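D-isomer specific 2-hydroxyacid dehydrogenase family protein (Desulfovibrio vulgaris, PDB 5TX7) is a D-isomer-specific 2-hydroxyacid dehydrogenase that interconverts D-2-hydroxyacids and 2-oxoacids with NAD(H) as the cofactor. Local coordinates at the interface of chains A and B. Numbering follows the deposited sequence. Chains: chain A/B, D-isomer specific 2-hydroxyacid dehydrogenase family protein.

Contact 1: the interface of chains A and B. Residues chain A 106, 284-285, 287; chain B 121, 138-139, 143.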
ATOM      1  N   HIS A 106      -6.844  -3.532   1.909  1.00 36.20           N
ATOM      2  CA  HIS A 106      -7.230  -2.158   2.274  1.00 37.04           C
ATOM      3  C   HIS A 106      -6.611  -1.703   3.623  1.00 36.19           C
ATOM      4  O   HIS A 106      -6.268  -0.523   3.793  1.00 34.76           O
ATOM      5  CB  HIS A 106      -8.758  -1.977   2.294  1.00 38.24           C
ATOM      6  CG  HIS A 106      -9.184  -0.548   2.251  1.00 37.92           C
ATOM      7  ND1 HIS A 106      -8.927   0.270   1.172  1.00 39.38           N
ATOM      8  CD2 HIS A 106      -9.832   0.220   3.158  1.00 39.87           C
ATOM      9  CE1 HIS A 106      -9.398   1.481   1.418  1.00 40.48           C
ATOM     10  NE2 HIS A 106      -9.972   1.472   2.608  1.00 40.34           N
ATOM     11  N   THR A 284     -12.079   6.432   4.547  1.00 39.59           N
ATOM     12  CA  THR A 284     -12.546   6.006   3.242  1.00 38.96           C
ATOM     13  C   THR A 284     -14.012   5.556   3.394  1.00 38.65           C
ATOM     14  O   THR A 284     -14.390   5.076   4.446  1.00 36.03           O
ATOM     15  CB  THR A 284     -11.643   4.865   2.662  1.00 37.93           C
ATOM     16  OG1 THR A 284     -11.451   3.837   3.625  1.00 34.86           O
ATOM     17  CG2 THR A 284     -10.265   5.400   2.312  1.00 38.76           C
ATOM     18  N   PRO A 285     -14.843   5.732   2.341  1.00 39.53           N
ATOM     19  CA  PRO A 285     -16.289   5.590   2.473  1.00 40.32           C
ATOM     20  C   PRO A 285     -16.812   4.148   2.353  1.00 41.66           C
ATOM     21  O   PRO A 285     -17.512   3.819   1.390  1.00 42.14           O
ATOM     22  CB  PRO A 285     -16.804   6.470   1.327  1.00 41.22           C
ATOM     23  CG  PRO A 285     -15.786   6.270   0.278  1.00 40.77           C
ATOM     24  CD  PRO A 285     -14.489   6.280   1.017  1.00 39.90           C
ATOM     25  N   LEU A 287     -15.594   1.144   1.579  1.00 40.38           N
ATOM     26  CA  LEU A 287     -15.273   0.543   0.295  1.00 41.96           C
ATOM     27  C   LEU A 287     -14.174  -0.529   0.378  1.00 38.86           C
ATOM     28  O   LEU A 287     -13.639  -0.940  -0.641  1.00 38.24           O
ATOM     29  CB  LEU A 287     -14.876   1.661  -0.699  1.00 43.28           C
ATOM     30  CG  LEU A 287     -13.710   2.593  -0.374  1.00 45.17           C
ATOM     31  CD1 LEU A 287     -12.385   1.863  -0.294  1.00 46.29           C
ATOM     32  CD2 LEU A 287     -13.587   3.704  -1.399  1.00 47.31           C
TER
ATOM     33  N   HIS B 121     -10.191   9.543  -1.707  1.00 44.84           N
ATOM     34  CA  HIS B 121     -11.503   9.334  -1.098  1.00 45.06           C
ATOM     35  C   HIS B 121     -11.682  10.030   0.242  1.00 44.92           C
ATOM     36  O   HIS B 121     -12.796  10.440   0.582  1.00 48.08           O
ATOM     37  CB  HIS B 121     -11.800   7.845  -0.953  1.00 44.38           C
ATOM     38  CG  HIS B 121     -11.979   7.166  -2.256  1.00 43.81           C
ATOM     39  ND1 HIS B 121     -10.945   6.524  -2.889  1.00 45.56           N
ATOM     40  CD2 HIS B 121     -13.045   7.072  -3.078  1.00 44.83           C
ATOM     41  CE1 HIS B 121     -11.369   6.051  -4.047  1.00 47.72           C
ATOM     42  NE2 HIS B 121     -12.636   6.383  -4.190  1.00 46.93           N
ATOM     43  N   PHE B 138     -19.320   4.788  -1.774  1.00 50.40           N
ATOM     44  CA  PHE B 138     -18.967   5.225  -3.124  1.00 46.62           C
ATOM     45  C   PHE B 138     -17.472   5.045  -3.388  1.00 43.86           C
ATOM     46  O   PHE B 138     -16.696   4.798  -2.475  1.00 41.64           O
ATOM     47  CB  PHE B 138     -19.379   6.689  -3.352  1.00 47.05           C
ATOM     48  CG  PHE B 138     -18.471   7.685  -2.678  1.00 47.52           C
ATOM     49  CD1 PHE B 138     -18.677   8.029  -1.366  1.00 48.53           C
ATOM     50  CD2 PHE B 138     -17.413   8.263  -3.361  1.00 47.10           C
ATOM     51  CE1 PHE B 138     -17.844   8.929  -0.732  1.00 49.67           C
ATOM     52  CE2 PHE B 138     -16.586   9.172  -2.747  1.00 47.73           C
ATOM     53  CZ  PHE B 138     -16.804   9.513  -1.426  1.00 49.16           C
ATOM     54  N   TRP B 139     -17.084   5.218  -4.645  1.00 43.32           N
ATOM     55  CA  TRP B 139     -15.710   5.295  -5.058  1.00 44.38           C
ATOM     56  C   TRP B 139     -15.623   6.073  -6.380  1.00 47.52           C
ATOM     57  O   TRP B 139     -16.389   5.815  -7.310  1.00 48.62           O
ATOM     58  CB  TRP B 139     -15.028   3.915  -5.141  1.00 43.76           C
ATOM     59  CG  TRP B 139     -15.689   2.874  -6.012  1.00 44.56           C
ATOM     60  CD1 TRP B 139     -15.512   2.675  -7.362  1.00 45.17           C
ATOM     61  CD2 TRP B 139     -16.613   1.873  -5.578  1.00 43.11           C
ATOM     62  NE1 TRP B 139     -16.294   1.613  -7.791  1.00 45.47           N
ATOM     63  CE2 TRP B 139     -16.966   1.100  -6.714  1.00 43.70           C
ATOM     64  CE3 TRP B 139     -17.171   1.552  -4.339  1.00 43.24           C
ATOM     65  CZ2 TRP B 139     -17.846   0.024  -6.640  1.00 44.83           C
ATOM     66  CZ3 TRP B 139     -18.064   0.481  -4.269  1.00 45.03           C
ATOM     67  CH2 TRP B 139     -18.389  -0.268  -5.413  1.00 44.80           C
ATOM     68  N   GLN B 143     -11.659   0.258  -7.167  1.00 45.07           N
ATOM     69  CA  GLN B 143     -10.852  -0.423  -6.166  1.00 43.18           C
ATOM     70  C   GLN B 143     -10.311  -1.716  -6.808  1.00 44.10           C
ATOM     71  O   GLN B 143     -11.045  -2.532  -7.346  1.00 39.68           O
ATOM     72  CB  GLN B 143     -11.658  -0.734  -4.909  1.00 39.58           C
ATOM     73  CG  GLN B 143     -12.222   0.496  -4.219  1.00 39.21           C
ATOM     74  CD  GLN B 143     -11.124   1.431  -3.727  1.00 39.37           C
ATOM     75  OE1 GLN B 143     -10.517   1.212  -2.687  1.00 34.96           O
ATOM     76  NE2 GLN B 143     -10.854   2.466  -4.495  1.00 41.54           N
TER
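A:Leu287 and A:Pro285 meet B:His121, B:Phe138 and B:Gln143 of chain B. Methyl CD2 of A:Leu287 sits over the centre of the B:His121 imidazole face, 3.8 Å from the ring centroid, a CH-pi contact that suits a branched aliphatic side chain. A:Leu287 has CG lodged between its backbone N and carbonyl carbon (chi1 58°), and its two methyls diverge: CD2 goes to the imidazole, while CD1 lies 3.7 Å from the amide carbon CD of B:Gln143, whose side chain crosses the leucine at about a right angle. B:Trp139 adds its CB, 4.0 Å from A:Leu287 CD2.

The compact ring of A:Pro285 lies against the B:Phe138 ring on one hand and the CB of B:His121 on the other. CG of A:Pro285 rests over one face of B:Phe138, offset toward the rim, and A:Pro285 CB is 3.4 Å from B:Phe138 CE1. A:Pro285 CD touches B:His121 CB at 3.7 Å.

Behind this shell, A:Thr284 barely touches chain B, yet its hydroxyl OG1 is hydrogen-bonded to A:His106 NE2 at 3.0 Å, almost straight (172° at H). That bond ties the loop to helix 100-116 and probably steadies its path. The loop follows strand 281-283 and carries the family's catalytic histidine between A:Pro285 and A:Leu287; B:His121 comes from helix 118-126, the other partners from loop.

Contact 2: the interface of chains A and B. Residues chain A 118, 121-122; chain B 106, 110, 282-285.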
ATOM      1  N   THR A 118       2.085   8.874   0.292  1.00 53.52           N
ATOM      2  CA  THR A 118       2.491   9.003  -1.122  1.00 54.91           C
ATOM      3  C   THR A 118       1.658  10.022  -1.843  1.00 55.44           C
ATOM      4  O   THR A 118       2.184  10.804  -2.618  1.00 58.95           O
ATOM      5  CB  THR A 118       2.404   7.703  -1.918  1.00 56.05           C
ATOM      6  OG1 THR A 118       1.084   7.175  -1.815  1.00 56.88           O
ATOM      7  CG2 THR A 118       3.439   6.702  -1.410  1.00 56.19           C
ATOM      8  N   HIS A 121       2.663  13.679  -1.012  1.00 66.15           N
ATOM      9  CA  HIS A 121       3.864  14.093  -1.747  1.00 68.02           C
ATOM     10  C   HIS A 121       3.648  14.265  -3.252  1.00 70.24           C
ATOM     11  O   HIS A 121       4.294  15.116  -3.881  1.00 69.85           O
ATOM     12  CB  HIS A 121       5.014  13.137  -1.488  1.00 64.35           C
ATOM     13  CG  HIS A 121       5.495  13.181  -0.082  1.00 63.79           C
ATOM     14  ND1 HIS A 121       5.034  12.311   0.876  1.00 63.68           N
ATOM     15  CD2 HIS A 121       6.365  14.006   0.546  1.00 66.85           C
ATOM     16  CE1 HIS A 121       5.610  12.582   2.028  1.00 63.62           C
ATOM     17  NE2 HIS A 121       6.423  13.604   1.857  1.00 65.75           N
ATOM     18  N   ASP A 122       2.751  13.465  -3.817  1.00 68.06           N
ATOM     19  CA  ASP A 122       2.298  13.667  -5.196  1.00 71.65           C
ATOM     20  C   ASP A 122       1.623  15.034  -5.378  1.00 76.06           C
ATOM     21  O   ASP A 122       1.915  15.759  -6.336  1.00 78.19           O
ATOM     22  CB  ASP A 122       1.360  12.531  -5.607  1.00 68.60           C
ATOM     23  CG  ASP A 122       0.807  12.701  -7.005  1.00 69.82           C
ATOM     24  OD1 ASP A 122       1.488  12.293  -7.965  1.00 70.86           O
ATOM     25  OD2 ASP A 122      -0.324  13.199  -7.140  1.00 70.57           O
TER
ATOM     26  N   HIS B 106       8.007   0.965  -0.274  1.00 47.01           N
ATOM     27  CA  HIS B 106       7.541   2.096  -1.085  1.00 48.14           C
ATOM     28  C   HIS B 106       6.896   1.665  -2.412  1.00 46.24           C
ATOM     29  O   HIS B 106       5.944   2.299  -2.872  1.00 45.43           O
ATOM     30  CB  HIS B 106       8.667   3.115  -1.335  1.00 50.18           C
ATOM     31  CG  HIS B 106       8.159   4.454  -1.767  1.00 52.38           C
ATOM     32  ND1 HIS B 106       7.414   5.259  -0.938  1.00 51.87           N
ATOM     33  CD2 HIS B 106       8.263   5.111  -2.947  1.00 55.44           C
ATOM     34  CE1 HIS B 106       7.091   6.364  -1.584  1.00 54.49           C
ATOM     35  NE2 HIS B 106       7.587   6.296  -2.806  1.00 56.10           N
ATOM     36  N   LEU B 110       3.155   2.925  -3.224  1.00 48.79           N
ATOM     37  CA  LEU B 110       2.735   3.495  -4.512  1.00 51.68           C
ATOM     38  C   LEU B 110       1.640   2.655  -5.160  1.00 52.42           C
ATOM     39  O   LEU B 110       0.623   3.183  -5.589  1.00 50.64           O
ATOM     40  CB  LEU B 110       3.925   3.603  -5.478  1.00 54.31           C
ATOM     41  CG  LEU B 110       4.999   4.608  -5.113  1.00 55.66           C
ATOM     42  CD1 LEU B 110       6.270   4.325  -5.900  1.00 58.90           C
ATOM     43  CD2 LEU B 110       4.526   6.037  -5.348  1.00 56.67           C
ATOM     44  N   LEU B 282       1.045   8.357 -10.162  1.00 75.87           N
ATOM     45  CA  LEU B 282       1.467   8.773  -8.826  1.00 72.99           C
ATOM     46  C   LEU B 282       2.984   9.030  -8.791  1.00 71.22           C
ATOM     47  O   LEU B 282       3.756   8.177  -9.200  1.00 70.86           O
ATOM     48  CB  LEU B 282       1.075   7.698  -7.819  1.00 70.18           C
ATOM     49  CG  LEU B 282       1.008   8.122  -6.343  1.00 67.62           C
ATOM     50  CD1 LEU B 282      -0.016   9.214  -6.072  1.00 67.84           C
ATOM     51  CD2 LEU B 282       0.701   6.926  -5.469  1.00 65.31           C
ATOM     52  N   ILE B 283       3.397  10.195  -8.301  1.00 69.87           N
ATOM     53  CA  ILE B 283       4.811  10.565  -8.270  1.00 70.22           C
ATOM     54  C   ILE B 283       5.232  11.005  -6.877  1.00 66.87           C
ATOM     55  O   ILE B 283       4.526  11.756  -6.230  1.00 66.15           O
ATOM     56  CB  ILE B 283       5.125  11.676  -9.302  1.00 74.45           C
ATOM     57  CG1 ILE B 283       4.601  11.262 -10.685  1.00 78.09           C
ATOM     58  CG2 ILE B 283       6.631  11.915  -9.404  1.00 74.85           C
ATOM     59  CD1 ILE B 283       4.814  12.278 -11.773  1.00 82.91           C
ATOM     60  N   THR B 284       6.380  10.514  -6.416  1.00 65.45           N
ATOM     61  CA  THR B 284       6.954  10.916  -5.122  1.00 64.40           C
ATOM     62  C   THR B 284       8.395  11.416  -5.356  1.00 65.15           C
ATOM     63  O   THR B 284       9.050  10.941  -6.289  1.00 68.87           O
ATOM     64  CB  THR B 284       6.903   9.755  -4.103  1.00 60.58           C
ATOM     65  OG1 THR B 284       7.431   8.572  -4.693  1.00 61.19           O
ATOM     66  CG2 THR B 284       5.475   9.490  -3.675  1.00 60.80           C
ATOM     67  N   PRO B 285       8.893  12.358  -4.525  1.00 63.33           N
ATOM     68  CA  PRO B 285      10.156  13.042  -4.816  1.00 65.55           C
ATOM     69  C   PRO B 285      11.428  12.308  -4.387  1.00 64.83           C
ATOM     70  O   PRO B 285      12.137  12.777  -3.506  1.00 65.22           O
ATOM     71  CB  PRO B 285       9.992  14.374  -4.056  1.00 64.78           C
ATOM     72  CG  PRO B 285       9.230  13.978  -2.873  1.00 62.14           C
ATOM     73  CD  PRO B 285       8.219  12.984  -3.380  1.00 61.67           C
TER
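A:Thr118 and A:Asp122, in the first turns of helix 118-126 with helical backbone torsions, meet the extended backbone of B:Leu282 and B:Ile283 in strand 281-283 and the still extended B:Thr284 after it, while A:His121 of the same helix faces B:Pro285. In this D-2-hydroxyacid dehydrogenase family the strand leads into the Thr-Pro-His segment, B:Thr284 and B:Pro285 followed by the family's catalytic histidine.

A:Asp122 supplies a polar link. Its CG stands opposite the backbone N (chi1 178°), which carries the carboxylate out to the strand, where A:Asp122 OD1 accepts a hydrogen bond of 2.9 Å from the backbone N of B:Ile283. The donor arrives on the anti side of OD1, 22° out of the carboxylate plane. An aspartate suits this place: its short chain puts an acceptor next to a main-chain N-H, and because the bond is made to the main chain it probably depends little on the side chain at that position. The aliphatic part works too, since A:Asp122 CB lies 3.6 Å from B:Leu282 CD1.

The other methyl of that leucine turns to A:Thr118, B:Leu282 CD2 lying 4.0 Å from A:Thr118 CB, the two side chains crossing at about a right angle. Being small and beta-branched, A:Thr118 can serve several neighbours. Methyl CG2 of A:Thr118 meets the ring carbon CE1 of B:His106 at 3.7 Å, the side chains running past each other in opposite directions. B:Leu110, one turn further along helix 100-116, reaches the same methyl more loosely, its CD2 being 4.1 Å from A:Thr118 CG2. B:Thr284 presents its own methyl to the helix backbone, CG2 lying 4.0 Å from A:Thr118 CA.

The C-alpha centres of contact 1 and contact 2 are about 20 Å apart. They draw on the same elements with the chains exchanged: residues 106, 284 and 285 come from chain A in contact 1 and from chain B in contact 2, and helix 118-126 contributes an opposing histidine in both, B:His121 and A:His121 respectively. Contact 1 reaches forward to residue 287 and contact 2 back to strand 281-283, so, by the two-fold symmetry, together they show how this stretch of each chain meets the partner subunit. The dimer is probably biological, as is common in this family, though the structure alone does not show it.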